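Local coordinates for putative phosphosugar isomerase (PDB 3FJ1), which is of unproven function but carries two SIS domains and probably binds, and perhaps isomerises, phosphorylated sugars, at residues A32-V37 against H138-H143; L148-T153 against K228-L233; A241-G246 against A271-Q276. All coordinates share one frame; numbering follows the deposited sequence. Where two conformers were deposited one is given.

Contact 1. Residues A32-V37 against H138-H143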
ATOM      1  N   ALA A  32     -12.683  26.537   4.261  1.00 12.22           N
ATOM      2  CA  ALA A  32     -12.291  27.364   5.396  1.00 12.25           C
ATOM      3  C   ALA A  32     -13.104  27.000   6.635  1.00 12.60           C
ATOM      4  O   ALA A  32     -12.586  26.980   7.764  1.00 11.73           O
ATOM      5  CB  ALA A  32     -12.471  28.838   5.081  1.00 13.04           C
ATOM      6  N   ARG A  33     -14.387  26.736   6.408  1.00 12.80           N
ATOM      7  CA  ARG A  33     -15.296  26.350   7.491  1.00 13.66           C
ATOM      8  C   ARG A  33     -14.880  25.021   8.124  1.00 12.99           C
ATOM      9  O   ARG A  33     -14.843  24.907   9.360  1.00 12.75           O
ATOM     10  CB  ARG A  33     -16.726  26.272   6.970  1.00 14.95           C
ATOM     11  CG  ARG A  33     -17.363  27.607   6.779  1.00 17.02           C
ATOM     12  CD  ARG A  33     -18.726  27.481   6.151  1.00 18.05           C
ATOM     13  NE  ARG A  33     -19.364  28.795   6.071  1.00 19.00           N
ATOM     14  CZ  ARG A  33     -20.528  29.044   5.478  1.00 19.73           C
ATOM     15  NH1 ARG A  33     -21.215  28.072   4.904  1.00 20.37           N
ATOM     16  NH2 ARG A  33     -21.007  30.282   5.464  1.00 19.61           N
ATOM     17  N   VAL A  34     -14.531  24.028   7.301  1.00 11.84           N
ATOM     18  CA  VAL A  34     -14.091  22.735   7.838  1.00 10.92           C
ATOM     19  C   VAL A  34     -12.768  22.912   8.594  1.00 10.63           C
ATOM     20  O   VAL A  34     -12.614  22.380   9.676  1.00 10.85           O
ATOM     21  CB  VAL A  34     -13.949  21.644   6.761  1.00 10.90           C
ATOM     22  CG1 VAL A  34     -13.418  20.343   7.369  1.00 10.61           C
ATOM     23  CG2 VAL A  34     -15.320  21.408   6.050  1.00 10.95           C
ATOM     24  N   ALA A  35     -11.819  23.654   8.017  1.00 10.29           N
ATOM     25  CA  ALA A  35     -10.544  23.947   8.687  1.00 10.54           C
ATOM     26  C   ALA A  35     -10.760  24.604  10.049  1.00 10.66           C
ATOM     27  O   ALA A  35     -10.053  24.279  10.974  1.00 10.44           O
ATOM     28  CB  ALA A  35      -9.635  24.816   7.804  1.00 10.42           C
ATOM     29  N   ALA A  36     -11.757  25.497  10.158  1.00 10.76           N
ATOM     30  CA  ALA A  36     -12.093  26.171  11.417  1.00 10.40           C
ATOM     31  C   ALA A  36     -12.577  25.141  12.463  1.00 10.39           C
ATOM     32  O   ALA A  36     -12.139  25.152  13.618  1.00 10.45           O
ATOM     33  CB  ALA A  36     -13.117  27.278  11.191  1.00 10.30           C
ATOM     34  N   VAL A  37     -13.449  24.232  12.031  1.00 10.44           N
ATOM     35  CA  VAL A  37     -13.919  23.131  12.880  1.00 10.95           C
ATOM     36  C   VAL A  37     -12.723  22.290  13.354  1.00 11.01           C
ATOM     37  O   VAL A  37     -12.636  21.930  14.521  1.00 11.07           O
ATOM     38  CB  VAL A  37     -14.958  22.264  12.140  1.00 11.38           C
ATOM     39  CG1 VAL A  37     -15.275  20.997  12.942  1.00 12.04           C
ATOM     40  CG2 VAL A  37     -16.259  23.086  11.857  1.00 11.60           C
ATOM     41  N   HIS A 138     -18.982  16.636   7.273  1.00 11.70           N
ATOM     42  CA  HIS A 138     -18.754  17.682   6.304  1.00 12.42           C
ATOM     43  C   HIS A 138     -18.416  17.084   4.953  1.00 13.13           C
ATOM     44  O   HIS A 138     -17.767  16.040   4.873  1.00 11.97           O
ATOM     45  CB  HIS A 138     -17.581  18.553   6.751  1.00 12.94           C
ATOM     46  CG  HIS A 138     -17.792  19.192   8.081  1.00 13.24           C
ATOM     47  ND1 HIS A 138     -18.524  20.346   8.234  1.00 13.61           N
ATOM     48  CD2 HIS A 138     -17.387  18.836   9.317  1.00 13.60           C
ATOM     49  CE1 HIS A 138     -18.580  20.665   9.515  1.00 13.39           C
ATOM     50  NE2 HIS A 138     -17.904  19.760  10.197  1.00 13.54           N
ATOM     51  N   THR A 139     -18.845  17.764   3.889  1.00 13.59           N
ATOM     52  CA  THR A 139     -18.481  17.360   2.541  1.00 13.98           C
ATOM     53  C   THR A 139     -17.822  18.510   1.821  1.00 14.29           C
ATOM     54  O   THR A 139     -18.342  19.635   1.808  1.00 14.36           O
ATOM     55  CB  THR A 139     -19.678  16.884   1.755  1.00 15.01           C
ATOM     56  OG1 THR A 139     -20.178  15.711   2.398  1.00 16.76           O
ATOM     57  CG2 THR A 139     -19.284  16.567   0.266  1.00 14.83           C
ATOM     58  N   ILE A 140     -16.667  18.242   1.234  1.00 13.33           N
ATOM     59  CA  ILE A 140     -16.013  19.209   0.386  1.00 13.70           C
ATOM     60  C   ILE A 140     -16.180  18.743  -1.068  1.00 13.57           C
ATOM     61  O   ILE A 140     -15.637  17.696  -1.487  1.00 12.67           O
ATOM     62  CB  ILE A 140     -14.525  19.374   0.741  1.00 14.61           C
ATOM     63  CG1 ILE A 140     -14.402  19.996   2.133  1.00 14.77           C
ATOM     64  CG2 ILE A 140     -13.825  20.210  -0.304  1.00 14.21           C
ATOM     65  CD1 ILE A 140     -13.042  19.922   2.747  1.00 15.50           C
ATOM     66  N   ASP A 141     -16.953  19.514  -1.829  1.00 13.76           N
ATOM     67  CA  ASP A 141     -17.135  19.272  -3.256  1.00 13.54           C
ATOM     68  C   ASP A 141     -15.813  19.640  -3.981  1.00 12.83           C
ATOM     69  O   ASP A 141     -15.334  20.788  -3.898  1.00 12.89           O
ATOM     70  CB  ASP A 141     -18.285  20.139  -3.747  1.00 14.47           C
ATOM     71  CG  ASP A 141     -18.688  19.882  -5.191  1.00 14.78           C
ATOM     72  OD1 ASP A 141     -17.910  19.361  -6.023  1.00 13.52           O
ATOM     73  OD2 ASP A 141     -19.839  20.279  -5.503  1.00 16.01           O
ATOM     74  N   ILE A 142     -15.237  18.670  -4.674  1.00 11.84           N
ATOM     75  CA  ILE A 142     -13.962  18.871  -5.399  1.00 11.31           C
ATOM     76  C   ILE A 142     -14.059  19.646  -6.726  1.00 11.16           C
ATOM     77  O   ILE A 142     -13.026  20.043  -7.303  1.00 11.23           O
ATOM     78  CB  ILE A 142     -13.200  17.524  -5.590  1.00 11.14           C
ATOM     79  CG1 ILE A 142     -13.881  16.610  -6.636  1.00 11.21           C
ATOM     80  CG2 ILE A 142     -13.019  16.839  -4.174  1.00 10.81           C
ATOM     81  CD1 ILE A 142     -13.118  15.301  -6.940  1.00 10.30           C
ATOM     82  N   HIS A 143     -15.271  19.895  -7.199  1.00 11.91           N
ATOM     83  CA  HIS A 143     -15.465  20.674  -8.420  1.00 12.81           C
ATOM     84  C   HIS A 143     -14.670  20.181  -9.641  1.00 12.62           C
ATOM     85  O   HIS A 143     -14.114  20.970 -10.394  1.00 13.22           O
ATOM     86  CB  HIS A 143     -15.175  22.172  -8.133  1.00 13.54           C
ATOM     87  CG  HIS A 143     -16.131  22.802  -7.169  1.00 14.32           C
ATOM     88  ND1 HIS A 143     -15.979  22.729  -5.801  1.00 15.31           N
ATOM     89  CD2 HIS A 143     -17.267  23.506  -7.380  1.00 15.17           C
ATOM     90  CE1 HIS A 143     -16.973  23.367  -5.212  1.00 14.92           C
ATOM     91  NE2 HIS A 143     -17.765  23.847  -6.151  1.00 15.63           N
TER
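Val34 and His138 are brought together by their first torsions: Val34 CG1 is anti to the backbone N (chi1 177°), which leaves CG2 next to that N and turned to the strand, and His138 CG also lies beside its own N (chi1 -59°). The two side chains run past one another antiparallel, and Val34 CG2 settles 3.7 Å from His138 CB and 3.9 Å from His138 CG. One turn further along the helix, Val37 and the imidazole point at one another, so that both valine methyls reach the far end of the ring, CG1 lying 4.0 Å from His138 NE2. The ring is met obliquely by both valines. Ile140 extends the patch, its CG1 4.3 Å from Val34 CG2.

Helix 8-41 here covers the edge of an SIS-domain sheet, five parallel strands in the order 2-1-3-4-5 with strand 138-141 outermost in this chain; the local axes are 9.6 Å apart. Val122 and Leu124 of strand 120-125 continue the same surface, and Leu166 of helix 153-171 meets Val34. At the end of the strand, Asp141 OD1 accepts from His143 N at 2.9 Å, an Asx turn.

No hydrogen bond joins the two segments, and the imidazole acts here as an apolar surface for the valine methyls.

Contact 2. Residues L148-T153 against K228-L233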
ATOM      1  N   LEU A 148     -15.400  12.126 -18.315  1.00 19.73           N
ATOM      2  CA  LEU A 148     -15.804  11.101 -19.291  1.00 19.34           C
ATOM      3  C   LEU A 148     -14.630  10.209 -19.663  1.00 18.45           C
ATOM      4  O   LEU A 148     -14.831   9.187 -20.343  1.00 19.85           O
ATOM      5  CB  LEU A 148     -16.536  11.654 -20.526  1.00 19.66           C
ATOM      6  CG  LEU A 148     -17.963  12.136 -20.227  1.00 19.81           C
ATOM      7  CD1 LEU A 148     -18.627  12.620 -21.535  1.00 19.85           C
ATOM      8  CD2 LEU A 148     -18.747  11.020 -19.585  1.00 19.18           C
ATOM      9  N   SER A 149     -13.428  10.534 -19.195  1.00 16.38           N
ATOM     10  CA  SER A 149     -12.266   9.725 -19.479  0.50 15.85           C
ATOM     11  C   SER A 149     -12.034   8.731 -18.339  1.00 15.55           C
ATOM     12  O   SER A 149     -12.177   9.095 -17.151  1.00 13.95           O
ATOM     13  CB  SER A 149     -11.030  10.614 -19.670  0.50 16.07           C
ATOM     14  OG  SER A 149     -10.793  11.443 -18.540  0.50 16.35           O
ATOM     15  N   VAL A 150     -11.661   7.505 -18.707  1.00 14.28           N
ATOM     16  CA  VAL A 150     -11.302   6.510 -17.699  0.50 14.43           C
ATOM     17  C   VAL A 150     -10.059   6.970 -16.950  1.00 14.02           C
ATOM     18  O   VAL A 150      -9.871   6.586 -15.810  1.00 14.89           O
ATOM     19  CB  VAL A 150     -11.055   5.098 -18.284  0.50 14.56           C
ATOM     20  CG1 VAL A 150     -12.378   4.513 -18.791  0.50 14.73           C
ATOM     21  CG2 VAL A 150      -9.981   5.141 -19.364  0.50 14.32           C
ATOM     22  N   ALA A 151      -9.244   7.834 -17.557  1.00 13.02           N
ATOM     23  CA  ALA A 151      -8.048   8.387 -16.884  1.00 12.83           C
ATOM     24  C   ALA A 151      -8.464   9.171 -15.623  1.00 12.68           C
ATOM     25  O   ALA A 151      -7.712   9.194 -14.638  1.00 12.81           O
ATOM     26  CB  ALA A 151      -7.283   9.274 -17.824  1.00 12.63           C
ATOM     27  N   ALA A 152      -9.657   9.803 -15.667  1.00 11.95           N
ATOM     28  CA  ALA A 152     -10.248  10.551 -14.526  1.00 11.16           C
ATOM     29  C   ALA A 152      -9.212  11.451 -13.868  1.00 10.73           C
ATOM     30  O   ALA A 152      -8.966  11.394 -12.646  1.00 10.13           O
ATOM     31  CB  ALA A 152     -10.840   9.576 -13.495  1.00 11.39           C
ATOM     32  N   THR A 153      -8.573  12.254 -14.712  1.00  9.32           N
ATOM     33  CA  THR A 153      -7.458  13.083 -14.320  1.00  9.42           C
ATOM     34  C   THR A 153      -7.913  14.265 -13.445  1.00 10.26           C
ATOM     35  O   THR A 153      -7.228  14.684 -12.483  1.00 10.11           O
ATOM     36  CB  THR A 153      -6.705  13.586 -15.600  1.00 10.46           C
ATOM     37  OG1 THR A 153      -7.614  14.309 -16.445  1.00  9.88           O
ATOM     38  CG2 THR A 153      -6.098  12.405 -16.428  1.00 10.36           C
ATOM     39  N   LYS A 228      -1.556   1.816 -16.916  1.00 12.45           N
ATOM     40  CA  LYS A 228      -2.204   0.517 -17.157  1.00 13.03           C
ATOM     41  C   LYS A 228      -3.643   0.683 -17.632  1.00 13.89           C
ATOM     42  O   LYS A 228      -4.082   0.013 -18.580  1.00 13.62           O
ATOM     43  CB  LYS A 228      -2.172  -0.357 -15.893  1.00 14.31           C
ATOM     44  CG  LYS A 228      -0.757  -0.798 -15.468  1.00 14.58           C
ATOM     45  CD  LYS A 228      -0.769  -1.692 -14.227  1.00 15.50           C
ATOM     46  CE  LYS A 228      -1.094  -0.948 -12.980  1.00 16.70           C
ATOM     47  NZ  LYS A 228      -1.079  -1.892 -11.804  1.00 17.61           N
ATOM     48  N   GLU A 229      -4.355   1.583 -16.969  1.00 13.79           N
ATOM     49  CA  GLU A 229      -5.752   1.852 -17.226  1.00 15.79           C
ATOM     50  C   GLU A 229      -5.974   2.324 -18.656  1.00 14.58           C
ATOM     51  O   GLU A 229      -6.872   1.859 -19.366  1.00 14.02           O
ATOM     52  CB  GLU A 229      -6.185   3.004 -16.322  1.00 18.45           C
ATOM     53  CG  GLU A 229      -7.684   3.170 -16.124  1.00 21.34           C
ATOM     54  CD  GLU A 229      -8.116   2.659 -14.741  1.00 23.61           C
ATOM     55  OE1 GLU A 229      -7.786   3.319 -13.688  1.00 25.49           O
ATOM     56  OE2 GLU A 229      -8.768   1.600 -14.714  1.00 24.78           O
ATOM     57  N   THR A 230      -5.155   3.284 -19.066  1.00 13.58           N
ATOM     58  CA  THR A 230      -5.363   3.956 -20.360  1.00 13.44           C
ATOM     59  C   THR A 230      -4.693   3.260 -21.554  1.00 13.98           C
ATOM     60  O   THR A 230      -5.248   3.267 -22.660  1.00 15.36           O
ATOM     61  CB  THR A 230      -4.943   5.440 -20.280  1.00 13.26           C
ATOM     62  OG1 THR A 230      -3.545   5.549 -20.027  1.00 12.90           O
ATOM     63  CG2 THR A 230      -5.762   6.208 -19.208  1.00 12.79           C
ATOM     64  N   CYS A 231      -3.548   2.624 -21.344  1.00 13.99           N
ATOM     65  CA  CYS A 231      -2.806   2.022 -22.452  1.00 14.34           C
ATOM     66  C   CYS A 231      -2.828   0.511 -22.481  1.00 14.32           C
ATOM     67  O   CYS A 231      -2.373  -0.080 -23.450  1.00 14.77           O
ATOM     68  CB  CYS A 231      -1.355   2.491 -22.419  1.00 14.49           C
ATOM     69  SG  CYS A 231      -1.210   4.256 -22.639  1.00 15.82           S
ATOM     70  N   GLN A 232      -3.308  -0.111 -21.405  1.00 15.07           N
ATOM     71  CA  GLN A 232      -3.329  -1.570 -21.303  1.00 16.37           C
ATOM     72  C   GLN A 232      -1.926  -2.155 -21.483  1.00 15.48           C
ATOM     73  O   GLN A 232      -1.737  -3.175 -22.157  1.00 16.17           O
ATOM     74  CB  GLN A 232      -4.353  -2.165 -22.284  1.00 18.17           C
ATOM     75  CG  GLN A 232      -5.783  -1.682 -22.019  1.00 20.23           C
ATOM     76  CD  GLN A 232      -6.323  -2.153 -20.650  1.00 21.87           C
ATOM     77  OE1 GLN A 232      -6.341  -3.359 -20.350  1.00 23.82           O
ATOM     78  NE2 GLN A 232      -6.780  -1.201 -19.822  1.00 22.93           N
ATOM     79  N   LEU A 233      -0.937  -1.472 -20.896  1.00 15.05           N
ATOM     80  CA  LEU A 233       0.445  -1.908 -20.874  1.00 14.47           C
ATOM     81  C   LEU A 233       0.835  -1.937 -19.410  1.00 14.54           C
ATOM     82  O   LEU A 233       0.268  -1.206 -18.609  1.00 14.92           O
ATOM     83  CB  LEU A 233       1.360  -0.959 -21.660  1.00 14.70           C
ATOM     84  CG  LEU A 233       1.173  -0.915 -23.182  1.00 14.96           C
ATOM     85  CD1 LEU A 233       1.925   0.274 -23.728  1.00 15.55           C
ATOM     86  CD2 LEU A 233       1.634  -2.207 -23.852  1.00 15.67           C
TER
HETATM   87  O   HOH W   1      -9.781   5.187 -13.531  1.00 34.49           O
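Methyl contacts between Ala151 and Thr230 form the closest part of this interface. Thr230 CG2 lies 3.7 Å from Ala151 CB and 3.9 Å from Ala151 CA, so the threonine methyl rests against the alanine. The chi1 of Thr230 (64°) explains the division of labour: CG2 stands beside the backbone N and faces the loop, while OG1, between the backbone N and the carbonyl carbon, bonds to Lys226 O one turn back in the helix. Met9 of helix 8-41 packs on both Ala151 and Thr230 and extends the apolar patch. Glu229 CG, anti to the backbone N (chi1 -162°), passes 4.1 Å from Val150 O. Val150 adds a looser fringe, but it was modelled in two conformers and its side-chain contacts are less certain.

The patch joins the two SIS domains of the chain. Residues 149-152 form a type I beta turn with a 3.0 Å bond from Ala152 N to Ser149 O, and Ala152 then takes the N-cap position of helix 153-171. Facing it is the C-terminal end of helix 217-231, which Gln232 leaves with positive phi.

Polar links are indirect or come from nearby residues. A water donates to Val150 O at 2.7 Å and, weakly, to Glu229 OE1, whose carboxylate is turned to it by a bend at chi2 (104°). Lys226 NZ supplies a direct bond to Ala151 O.

On the helix side, Gln232 folds back so that NE2 donates to Glu229 O at 3.1 Å. The acceptor lies nearly in the plane of the glutamine amide, whereas the nitrogen sits well above the carbonyl plane of Glu229. The same NE2 also bonds to Pro247 O of the second subunit, whose Pro247 packs on Lys228 and Glu229.

Contact 3. Residues A241-G246 against A271-Q276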
ATOM      1  N   ALA A 241      14.136   4.327  -2.959  1.00 11.52           N
ATOM      2  CA  ALA A 241      14.941   3.719  -1.898  1.00 12.01           C
ATOM      3  C   ALA A 241      14.782   2.202  -1.847  1.00 12.96           C
ATOM      4  O   ALA A 241      15.536   1.532  -1.149  1.00 13.87           O
ATOM      5  CB  ALA A 241      14.562   4.321  -0.557  1.00 12.38           C
ATOM      6  N   GLU A 242      13.769   1.657  -2.510  1.00 13.89           N
ATOM      7  CA  GLU A 242      13.546   0.224  -2.520  1.00 15.51           C
ATOM      8  C   GLU A 242      13.755  -0.451  -3.860  1.00 16.12           C
ATOM      9  O   GLU A 242      13.900  -1.676  -3.913  1.00 16.69           O
ATOM     10  CB  GLU A 242      12.113  -0.057  -2.065  1.00 16.61           C
ATOM     11  CG  GLU A 242      11.809   0.499  -0.688  1.00 17.84           C
ATOM     12  CD  GLU A 242      12.617  -0.156   0.433  1.00 18.99           C
ATOM     13  OE1 GLU A 242      13.163  -1.277   0.249  1.00 19.76           O
ATOM     14  OE2 GLU A 242      12.716   0.467   1.509  1.00 20.22           O
ATOM     15  N   VAL A 243      13.776   0.329  -4.935  1.00 16.50           N
ATOM     16  CA  VAL A 243      13.793  -0.242  -6.297  1.00 17.35           C
ATOM     17  C   VAL A 243      14.991  -1.154  -6.565  1.00 18.49           C
ATOM     18  O   VAL A 243      14.867  -2.151  -7.292  1.00 18.80           O
ATOM     19  CB  VAL A 243      13.667   0.851  -7.371  1.00 16.80           C
ATOM     20  CG1 VAL A 243      14.914   1.748  -7.404  1.00 16.20           C
ATOM     21  CG2 VAL A 243      13.410   0.227  -8.714  1.00 17.00           C
ATOM     22  N   LEU A 244      16.143  -0.845  -5.977  1.00 19.21           N
ATOM     23  CA  LEU A 244      17.330  -1.676  -6.187  1.00 20.81           C
ATOM     24  C   LEU A 244      17.401  -2.908  -5.260  1.00 22.29           C
ATOM     25  O   LEU A 244      18.352  -3.665  -5.333  1.00 22.35           O
ATOM     26  CB  LEU A 244      18.590  -0.823  -6.018  1.00 20.27           C
ATOM     27  CG  LEU A 244      18.717   0.324  -7.013  1.00 20.57           C
ATOM     28  CD1 LEU A 244      19.937   1.173  -6.688  1.00 20.71           C
ATOM     29  CD2 LEU A 244      18.751  -0.193  -8.455  1.00 20.63           C
ATOM     30  N   HIS A 245      16.392  -3.122  -4.421  1.00 24.62           N
ATOM     31  CA  HIS A 245      16.367  -4.255  -3.480  1.00 26.54           C
ATOM     32  C   HIS A 245      15.139  -5.146  -3.630  1.00 27.23           C
ATOM     33  O   HIS A 245      14.866  -5.950  -2.740  1.00 28.02           O
ATOM     34  CB  HIS A 245      16.368  -3.704  -2.050  1.00 28.01           C
ATOM     35  CG  HIS A 245      17.402  -2.657  -1.837  1.00 28.99           C
ATOM     36  ND1 HIS A 245      18.716  -2.962  -1.558  1.00 29.74           N
ATOM     37  CD2 HIS A 245      17.339  -1.308  -1.938  1.00 29.57           C
ATOM     38  CE1 HIS A 245      19.416  -1.843  -1.470  1.00 30.00           C
ATOM     39  NE2 HIS A 245      18.602  -0.824  -1.693  1.00 30.07           N
ATOM     40  N   GLY A 246      14.373  -4.994  -4.712  1.00 27.77           N
ATOM     41  CA  GLY A 246      13.124  -5.766  -4.875  1.00 28.00           C
ATOM     42  C   GLY A 246      13.305  -7.123  -5.566  1.00 28.29           C
ATOM     43  O   GLY A 246      14.404  -7.445  -6.016  1.00 27.60           O
ATOM     44  N   ALA A 271      17.134  11.790  -7.383  1.00 10.35           N
ATOM     45  CA  ALA A 271      18.111  12.029  -8.445  1.00 11.04           C
ATOM     46  C   ALA A 271      19.314  11.064  -8.339  1.00 11.73           C
ATOM     47  O   ALA A 271      19.776  10.546  -9.346  1.00 12.75           O
ATOM     48  CB  ALA A 271      18.571  13.461  -8.392  1.00 10.93           C
ATOM     49  N   GLU A 272      19.825  10.858  -7.121  1.00 11.68           N
ATOM     50  CA  GLU A 272      20.933   9.960  -6.865  1.00 11.96           C
ATOM     51  C   GLU A 272      20.669   8.516  -7.349  1.00 12.21           C
ATOM     52  O   GLU A 272      21.502   7.898  -8.032  1.00 12.52           O
ATOM     53  CB  GLU A 272      21.269   9.986  -5.364  1.00 11.89           C
ATOM     54  N   ILE A 273      19.521   7.981  -6.985  1.00 12.09           N
ATOM     55  CA  ILE A 273      19.138   6.625  -7.416  1.00 12.03           C
ATOM     56  C   ILE A 273      18.879   6.594  -8.928  1.00 12.09           C
ATOM     57  O   ILE A 273      19.242   5.629  -9.584  1.00 12.44           O
ATOM     58  CB  ILE A 273      17.913   6.106  -6.647  1.00 12.82           C
ATOM     59  CG1 ILE A 273      18.283   5.894  -5.180  1.00 12.60           C
ATOM     60  CG2 ILE A 273      17.355   4.808  -7.314  1.00 12.53           C
ATOM     61  CD1 ILE A 273      19.220   4.729  -4.922  1.00 13.26           C
ATOM     62  N   ALA A 274      18.273   7.651  -9.470  1.00 11.45           N
ATOM     63  CA  ALA A 274      17.983   7.718 -10.898  1.00 11.28           C
ATOM     64  C   ALA A 274      19.309   7.597 -11.651  1.00 11.81           C
ATOM     65  O   ALA A 274      19.443   6.831 -12.611  1.00 10.63           O
ATOM     66  CB  ALA A 274      17.245   9.023 -11.236  1.00 11.29           C
ATOM     67  N   ASP A 275      20.305   8.345 -11.193  1.00 12.97           N
ATOM     68  CA  ASP A 275      21.620   8.285 -11.810  1.00 13.72           C
ATOM     69  C   ASP A 275      22.299   6.909 -11.673  1.00 14.18           C
ATOM     70  O   ASP A 275      22.914   6.460 -12.633  1.00 14.56           O
ATOM     71  CB  ASP A 275      22.528   9.405 -11.271  1.00 13.82           C
ATOM     72  CG  ASP A 275      22.214  10.763 -11.897  1.00 14.51           C
ATOM     73  OD1 ASP A 275      21.550  10.827 -12.947  1.00 13.99           O
ATOM     74  OD2 ASP A 275      22.671  11.790 -11.365  1.00 15.17           O
ATOM     75  N   GLN A 276      22.163   6.254 -10.509  1.00 14.10           N
ATOM     76  CA  GLN A 276      22.759   4.937 -10.266  1.00 15.29           C
ATOM     77  C   GLN A 276      22.194   3.899 -11.232  1.00 14.28           C
ATOM     78  O   GLN A 276      22.936   3.053 -11.786  1.00 13.83           O
ATOM     79  CB  GLN A 276      22.502   4.463  -8.829  1.00 16.14           C
ATOM     80  CG  GLN A 276      23.364   5.126  -7.761  1.00 17.60           C
ATOM     81  CD  GLN A 276      23.008   4.653  -6.362  1.00 18.29           C
ATOM     82  OE1 GLN A 276      22.646   3.482  -6.157  1.00 19.99           O
ATOM     83  NE2 GLN A 276      23.055   5.574  -5.391  1.00 20.11           N
TER
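Leu244 and Ile273 meet tip to tip, with Leu244 CD1 4.0 Å from Ile273 CD1. Val243 and Ile273 meet differently: they lie alongside one another, pointing in opposing senses, and the branches that touch are Val243 CG1 and Ile273 CG2, 3.9 Å apart. Ile273 thus serves two partners with two branches. Its chi1 of -67° sets CG2 opposite the backbone N, and a further bend at chi2 (-70°) sends CD1 to the leucine.

On the next turn of the helix Gln276 runs out with its chain extended beyond CG (chi2 177°) and meets Leu244 at a slant. The amide oxygen OE1 comes within 3.6 Å of Leu244 CD1, a van der Waals contact at the exposed border of the patch. Ile277 of the same helix touches both Val243 and Leu244 and continues the hydrophobic surface.

The contact ties the segment that follows strand 235-239 to helix 267-279, within the second alpha/beta domain. In the first segment His245 N donates to Glu242 O at 2.9 Å. On the helix, the carboxylate of Asp275 takes backbone N-H groups of Thr292, Arg293 and Ala294. Glu242 turns to the dimer interface, where OE1 forms a salt bridge with Arg51 of the second subunit, and His245 packs on the same arginine.

No hydrogen bond crosses between 241-246 and 271-276. Attraction therefore comes from dispersion and the burial of aliphatic branches, with the polar end of Gln276 placed at the rim.

In the fold
The three contacts follow one another along the chain, each closing before the next opens. Contact 1 lays helix 8-41 on the edge strand of the first SIS sheet, and contact 3 belongs to the second domain, with contact 2 between them. Helix 8-41 links contacts 1 and 2: its late turns pack on strand 138-141, while Met9 near its start reaches the 148-153 loop. The centres of these two contacts are 29 Å apart, their nearest atoms about 8 Å. Contact 3 lies 27 Å from contact 2 and 39 Å from contact 1, centre to centre. Contacts 2 and 3 both touch the second subunit; contact 1 does not. None of the three includes a bound ligand.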